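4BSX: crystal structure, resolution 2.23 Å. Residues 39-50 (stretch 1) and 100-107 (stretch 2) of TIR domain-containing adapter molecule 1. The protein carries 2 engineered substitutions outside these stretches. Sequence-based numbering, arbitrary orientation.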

ATOM      1  N   GLY A  39      -4.340  12.952   5.405  1.00 39.90           N
ATOM      2  CA  GLY A  39      -3.006  12.485   5.769  1.00 27.94           C
ATOM      3  C   GLY A  39      -2.815  10.984   5.697  1.00 34.46           C
ATOM      4  O   GLY A  39      -1.993  10.419   6.414  1.00 51.57           O
ATOM      5  N   CYS A  40      -3.573  10.324   4.833  1.00 35.38           N
ATOM      6  CA  CYS A  40      -3.639   8.864   4.839  1.00 38.06           C
ATOM      7  C   CYS A  40      -3.617   8.351   3.413  1.00 34.03           C
ATOM      8  O   CYS A  40      -4.417   7.484   3.025  1.00 32.47           O
ATOM      9  CB  CYS A  40      -4.916   8.346   5.534  1.00 43.64           C
ATOM     10  SG  CYS A  40      -5.046   8.562   7.349  1.00 60.25           S
ATOM     11  N   GLN A  41      -2.694   8.880   2.626  1.00 28.81           N
ATOM     12  CA  GLN A  41      -2.466   8.329   1.304  1.00 27.17           C
ATOM     13  C   GLN A  41      -2.245   6.835   1.465  1.00 12.45           C
ATOM     14  O   GLN A  41      -1.590   6.363   2.421  1.00  9.51           O
ATOM     15  CB  GLN A  41      -1.277   9.016   0.605  1.00 30.99           C
ATOM     16  CG  GLN A  41      -1.497  10.520   0.305  1.00 21.23           C
ATOM     17  CD  GLN A  41      -1.051  11.395   1.464  1.00 36.15           C
ATOM     18  OE1 GLN A  41      -0.739  10.897   2.545  1.00 37.85           O
ATOM     19  NE2 GLN A  41      -1.022  12.700   1.246  1.00 64.87           N
ATOM     20  N   GLY A  42      -2.830   6.095   0.539  1.00 17.65           N
ATOM     21  CA  GLY A  42      -2.713   4.644   0.515  1.00 17.73           C
ATOM     22  C   GLY A  42      -3.929   3.901   1.047  1.00 20.75           C
ATOM     23  O   GLY A  42      -4.079   2.702   0.777  1.00 23.99           O
ATOM     24  N   GLN A  43      -4.791   4.615   1.779  1.00 15.50           N
ATOM     25  CA  GLN A  43      -5.983   4.041   2.406  1.00 21.53           C
ATOM     26  C   GLN A  43      -6.807   3.315   1.397  1.00 11.81           C
ATOM     27  O   GLN A  43      -7.332   2.248   1.686  1.00 10.71           O
ATOM     28  CB  GLN A  43      -6.894   5.134   2.987  1.00 15.41           C
ATOM     29  CG  GLN A  43      -6.466   5.741   4.291  1.00 29.37           C
ATOM     30  CD  GLN A  43      -7.638   6.305   5.109  1.00 43.23           C
ATOM     31  OE1 GLN A  43      -7.593   6.316   6.341  1.00 40.51           O
ATOM     32  NE2 GLN A  43      -8.685   6.769   4.425  1.00 38.22           N
ATOM     33  N   ASP A  44      -6.990   3.955   0.239  1.00 13.71           N
ATOM     34  CA  ASP A  44      -7.872   3.400  -0.786  1.00 16.74           C
ATOM     35  C   ASP A  44      -7.304   2.059  -1.289  1.00 14.92           C
ATOM     36  O   ASP A  44      -8.037   1.094  -1.440  1.00 18.35           O
ATOM     37  CB  ASP A  44      -8.076   4.379  -1.943  1.00 18.73           C
ATOM     38  CG  ASP A  44      -9.087   5.465  -1.623  1.00 27.48           C
ATOM     39  OD1 ASP A  44      -9.873   5.288  -0.669  1.00 27.06           O
ATOM     40  OD2 ASP A  44      -9.102   6.484  -2.347  1.00 38.82           O
ATOM     41  N   LEU A  45      -5.999   2.000  -1.518  1.00 13.98           N
ATOM     42  CA  LEU A  45      -5.364   0.788  -2.014  1.00 15.40           C
ATOM     43  C   LEU A  45      -5.457  -0.265  -0.897  1.00 13.08           C
ATOM     44  O   LEU A  45      -5.852  -1.405  -1.149  1.00 10.37           O
ATOM     45  CB  LEU A  45      -3.891   1.065  -2.421  1.00 13.13           C
ATOM     46  CG  LEU A  45      -3.007  -0.130  -2.835  1.00 24.40           C
ATOM     47  CD1 LEU A  45      -3.595  -0.783  -4.065  1.00 14.04           C
ATOM     48  CD2 LEU A  45      -1.514   0.242  -3.092  1.00 15.07           C
ATOM     49  N   LEU A  46      -5.152   0.132   0.342  1.00 13.14           N
ATOM     50  CA  LEU A  46      -5.289  -0.780   1.478  1.00 16.87           C
ATOM     51  C   LEU A  46      -6.734  -1.277   1.677  1.00 15.88           C
ATOM     52  O   LEU A  46      -6.962  -2.415   2.110  1.00 13.49           O
ATOM     53  CB  LEU A  46      -4.784  -0.144   2.763  1.00 12.49           C
ATOM     54  CG  LEU A  46      -4.624  -1.117   3.955  1.00 19.22           C
ATOM     55  CD1 LEU A  46      -3.663  -2.254   3.665  1.00 16.05           C
ATOM     56  CD2 LEU A  46      -4.151  -0.385   5.196  1.00 14.05           C
ATOM     57  N   HIS A  47      -7.704  -0.448   1.359  1.00 13.35           N
ATOM     58  CA  HIS A  47      -9.108  -0.877   1.440  1.00 18.00           C
ATOM     59  C   HIS A  47      -9.323  -2.046   0.473  1.00 12.04           C
ATOM     60  O   HIS A  47      -9.959  -3.064   0.795  1.00  8.68           O
ATOM     61  CB  HIS A  47     -10.014   0.323   1.108  1.00 12.58           C
ATOM     62  CG  HIS A  47     -11.454  -0.021   0.926  1.00 15.94           C
ATOM     63  ND1 HIS A  47     -12.273  -0.392   1.973  1.00 12.09           N
ATOM     64  CD2 HIS A  47     -12.227  -0.029  -0.187  1.00 20.17           C
ATOM     65  CE1 HIS A  47     -13.476  -0.670   1.503  1.00 15.33           C
ATOM     66  NE2 HIS A  47     -13.479  -0.445   0.200  1.00 18.65           N
ATOM     67  N   ALA A  48      -8.751  -1.910  -0.714  1.00 12.39           N
ATOM     68  CA  ALA A  48      -8.931  -2.920  -1.775  1.00 16.02           C
ATOM     69  C   ALA A  48      -8.238  -4.240  -1.424  1.00  9.68           C
ATOM     70  O   ALA A  48      -8.770  -5.333  -1.678  1.00 12.22           O
ATOM     71  CB  ALA A  48      -8.407  -2.379  -3.139  1.00 15.58           C
HETATM   72  N   MSE A  49      -7.028  -4.134  -0.869  1.00 10.68           N
HETATM   73  CA  MSE A  49      -6.236  -5.313  -0.441  1.00 12.28           C
HETATM   74  C   MSE A  49      -6.958  -6.031   0.693  1.00 10.37           C
HETATM   75  O   MSE A  49      -6.987  -7.281   0.755  1.00  8.56           O
HETATM   76  CB  MSE A  49      -4.840  -4.887  -0.006  1.00  5.31           C
HETATM   77  CG  MSE A  49      -3.954  -4.399  -1.180  1.00 12.25           C
HETATM   78 SE   MSE A  49      -2.335  -3.423  -0.576  1.00 19.00          SE
HETATM   79  CE  MSE A  49      -1.437  -4.685   0.560  1.00 11.03           C
ATOM     80  N   VAL A  50      -7.555  -5.243   1.587  1.00 10.40           N
ATOM     81  CA  VAL A  50      -8.395  -5.793   2.687  1.00  8.59           C
ATOM     82  C   VAL A  50      -9.532  -6.615   2.128  1.00  5.17           C
ATOM     83  O   VAL A  50      -9.744  -7.717   2.544  1.00 10.17           O
ATOM     84  CB  VAL A  50      -8.934  -4.677   3.601  1.00  4.93           C
ATOM     85  CG1 VAL A  50     -10.141  -5.185   4.440  1.00  9.32           C
ATOM     86  CG2 VAL A  50      -7.816  -4.214   4.492  1.00  6.00           C
ATOM     87  N   ALA A 100       5.713   1.811   1.707  1.00 11.18           N
ATOM     88  CA  ALA A 100       5.867   2.680   2.902  1.00 15.95           C
ATOM     89  C   ALA A 100       4.513   3.233   3.478  1.00 15.23           C
ATOM     90  O   ALA A 100       4.269   3.237   4.691  1.00 10.46           O
ATOM     91  CB  ALA A 100       6.797   3.852   2.556  1.00 12.28           C
ATOM     92  N   ARG A 101       3.656   3.714   2.579  1.00 10.48           N
ATOM     93  CA  ARG A 101       2.382   4.275   2.942  1.00  7.74           C
ATOM     94  C   ARG A 101       1.456   3.174   3.578  1.00 12.08           C
ATOM     95  O   ARG A 101       0.852   3.346   4.656  1.00  6.37           O
ATOM     96  CB  ARG A 101       1.788   4.900   1.691  1.00  8.73           C
ATOM     97  CG  ARG A 101       2.321   6.310   1.433  1.00 14.68           C
ATOM     98  CD  ARG A 101       1.733   7.005   0.187  1.00 12.53           C
ATOM     99  NE  ARG A 101       2.262   8.374   0.103  1.00 10.71           N
ATOM    100  CZ  ARG A 101       1.949   9.256  -0.843  1.00 13.09           C
ATOM    101  NH1 ARG A 101       1.094   8.924  -1.802  1.00  8.36           N
ATOM    102  NH2 ARG A 101       2.495  10.480  -0.832  1.00 14.55           N
ATOM    103  N   LEU A 102       1.384   2.034   2.907  1.00 12.37           N
ATOM    104  CA  LEU A 102       0.729   0.871   3.426  1.00  6.54           C
ATOM    105  C   LEU A 102       1.267   0.483   4.808  1.00  9.52           C
ATOM    106  O   LEU A 102       0.500   0.247   5.729  1.00  9.08           O
ATOM    107  CB  LEU A 102       0.861  -0.278   2.444  1.00 13.38           C
ATOM    108  CG  LEU A 102       0.130  -0.085   1.108  1.00 17.31           C
ATOM    109  CD1 LEU A 102       0.328  -1.346   0.287  1.00 14.43           C
ATOM    110  CD2 LEU A 102      -1.368   0.245   1.278  1.00 16.80           C
ATOM    111  N   TYR A 103       2.577   0.444   4.976  1.00  9.91           N
ATOM    112  CA  TYR A 103       3.106   0.029   6.256  1.00  8.91           C
ATOM    113  C   TYR A 103       2.850   1.056   7.315  1.00 16.73           C
ATOM    114  O   TYR A 103       2.767   0.717   8.517  1.00 17.08           O
ATOM    115  CB  TYR A 103       4.570  -0.322   6.178  1.00 11.96           C
ATOM    116  CG  TYR A 103       4.780  -1.807   5.921  1.00 12.66           C
ATOM    117  CD1 TYR A 103       4.565  -2.332   4.665  1.00 10.02           C
ATOM    118  CD2 TYR A 103       5.142  -2.670   6.932  1.00 17.77           C
ATOM    119  CE1 TYR A 103       4.729  -3.645   4.406  1.00 14.81           C
ATOM    120  CE2 TYR A 103       5.314  -4.022   6.675  1.00 13.33           C
ATOM    121  CZ  TYR A 103       5.105  -4.499   5.405  1.00 14.22           C
ATOM    122  OH  TYR A 103       5.266  -5.831   5.097  1.00 21.07           O
ATOM    123  N   HIS A 104       2.710   2.316   6.897  1.00 10.39           N
ATOM    124  CA  HIS A 104       2.390   3.313   7.866  1.00 15.75           C
ATOM    125  C   HIS A 104       1.000   3.032   8.475  1.00 18.26           C
ATOM    126  O   HIS A 104       0.844   3.055   9.685  1.00 14.51           O
ATOM    127  CB  HIS A 104       2.424   4.696   7.256  1.00 18.79           C
ATOM    128  CG  HIS A 104       1.805   5.718   8.127  1.00 11.56           C
ATOM    129  ND1 HIS A 104       2.332   6.054   9.357  1.00 25.23           N
ATOM    130  CD2 HIS A 104       0.674   6.447   7.982  1.00 26.38           C
ATOM    131  CE1 HIS A 104       1.570   6.977   9.917  1.00 22.26           C
ATOM    132  NE2 HIS A 104       0.553   7.230   9.106  1.00 19.28           N
ATOM    133  N   LEU A 105       0.006   2.782   7.623  1.00 16.23           N
ATOM    134  CA  LEU A 105      -1.345   2.457   8.076  1.00 19.21           C
ATOM    135  C   LEU A 105      -1.328   1.176   8.907  1.00 17.66           C
ATOM    136  O   LEU A 105      -1.950   1.125   9.988  1.00 17.88           O
ATOM    137  CB  LEU A 105      -2.346   2.350   6.899  1.00 13.67           C
ATOM    138  CG  LEU A 105      -2.322   3.606   5.992  1.00 17.04           C
ATOM    139  CD1 LEU A 105      -3.152   3.469   4.677  1.00 18.01           C
ATOM    140  CD2 LEU A 105      -2.747   4.806   6.764  1.00 11.03           C
ATOM    141  N   LEU A 106      -0.606   0.156   8.445  1.00 13.63           N
ATOM    142  CA  LEU A 106      -0.564  -1.089   9.199  1.00 14.21           C
ATOM    143  C   LEU A 106      -0.008  -0.885  10.631  1.00 24.38           C
ATOM    144  O   LEU A 106      -0.558  -1.428  11.607  1.00 22.61           O
ATOM    145  CB  LEU A 106       0.226  -2.143   8.453  1.00 19.91           C
ATOM    146  CG  LEU A 106      -0.378  -2.647   7.144  1.00 15.41           C
ATOM    147  CD1 LEU A 106       0.609  -3.591   6.478  1.00 15.49           C
ATOM    148  CD2 LEU A 106      -1.703  -3.334   7.380  1.00 13.77           C
ATOM    149  N   ALA A 107       1.068  -0.103  10.766  1.00 20.54           N
ATOM    150  CA  ALA A 107       1.640   0.172  12.088  1.00 17.47           C
ATOM    151  C   ALA A 107       0.736   1.019  12.984  1.00 17.47           C
ATOM    152  O   ALA A 107       0.730   0.840  14.205  1.00 17.34           O
ATOM    153  CB  ALA A 107       2.977   0.850  11.950  1.00 19.36           C
TER
HETATM  154  O   HOH W   1       0.167   6.295   4.477  1.00 10.38           O

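Two helices of one chain meet here at a steep angle. Residues 43-50 and 100-107 are both helical, their axes pass 9.7 Å apart at closest approach, and their N-to-C directions differ by 72°. At such an angle the helices cannot run side by side for long, so the contact is compact, with 519 Å² buried in total, and the turn leading into the first helix supplies much of it. That turn is type II, from Cys 40 to Gln 43, closed by a hydrogen bond from Gln 43 N to Cys 40 O of 3.2 Å. Gly 42 then takes the N-cap position, and its carbonyl O accepts from Leu 46 N at 2.8 Å, starting the run of i to i+4 bonds.

Gly 42 makes the nearest CA-to-CA approach, its CA lying 5.7 Å from the CA of Arg 101. Two constraints converge on this glycine. Its phi of 102° and psi of -17° would jam a CB against the carbonyl O of the preceding residue, and the same CB would point toward the second helix, only 3.4 Å from Arg 101 CB. Lacking a side chain, Gly 42 satisfies the turn and permits the close approach at once.

No direct hydrogen bond crosses the interface, but water 1 joins the backbones. It donates to Gln 41 O at 2.7 Å and to Arg 101 O at 3.0 Å, using both of its protons on two carbonyls that could not bond to each other. Arg 101 O also accepts from Leu 105 N within its own helix, at 3.1 Å, so the water adds to the helical bond without replacing it.

Most of the side-chain packing is leucine against leucine. Leu 102 and Leu 105, one helical turn apart, give the second helix its largest buried areas, and Leu 46 receives both: Leu 46 CB lies 3.7 Å from Leu 102 CD2, and Leu 46 CD2 lies 3.7 Å from Leu 105 CB. Leu 102 leaves its backbone sideways, yet its m,t rotamer brings its end nearer the first helix, where CD1 sits 3.5 Å from the SE of Met 49, modelled as selenomethionine, and 4.2 Å from Leu 45 CD2. The large, polarizable selenium suits this dispersion contact. Leu 105 points toward the partner and packs against the turn, its CD1 3.5 Å from Gln 43 N and 3.7 Å from Gly 42 C, while its CD2 lies 4.3 Å from Cys 40 CB.

At the more exposed margin the chemistry changes. Gln 41 CB covers one face of the Arg 101 guanidinium, 3.4 Å from NH1. This is aliphatic carbon over a flat cation, whose NE and NH2 find hydrogen-bond partners elsewhere in the structure. The rules are plain: glycine where the CA atoms approach, Leu 46 packed against Leu 102 and Leu 105, and a water bridging two carbonyls that can only accept.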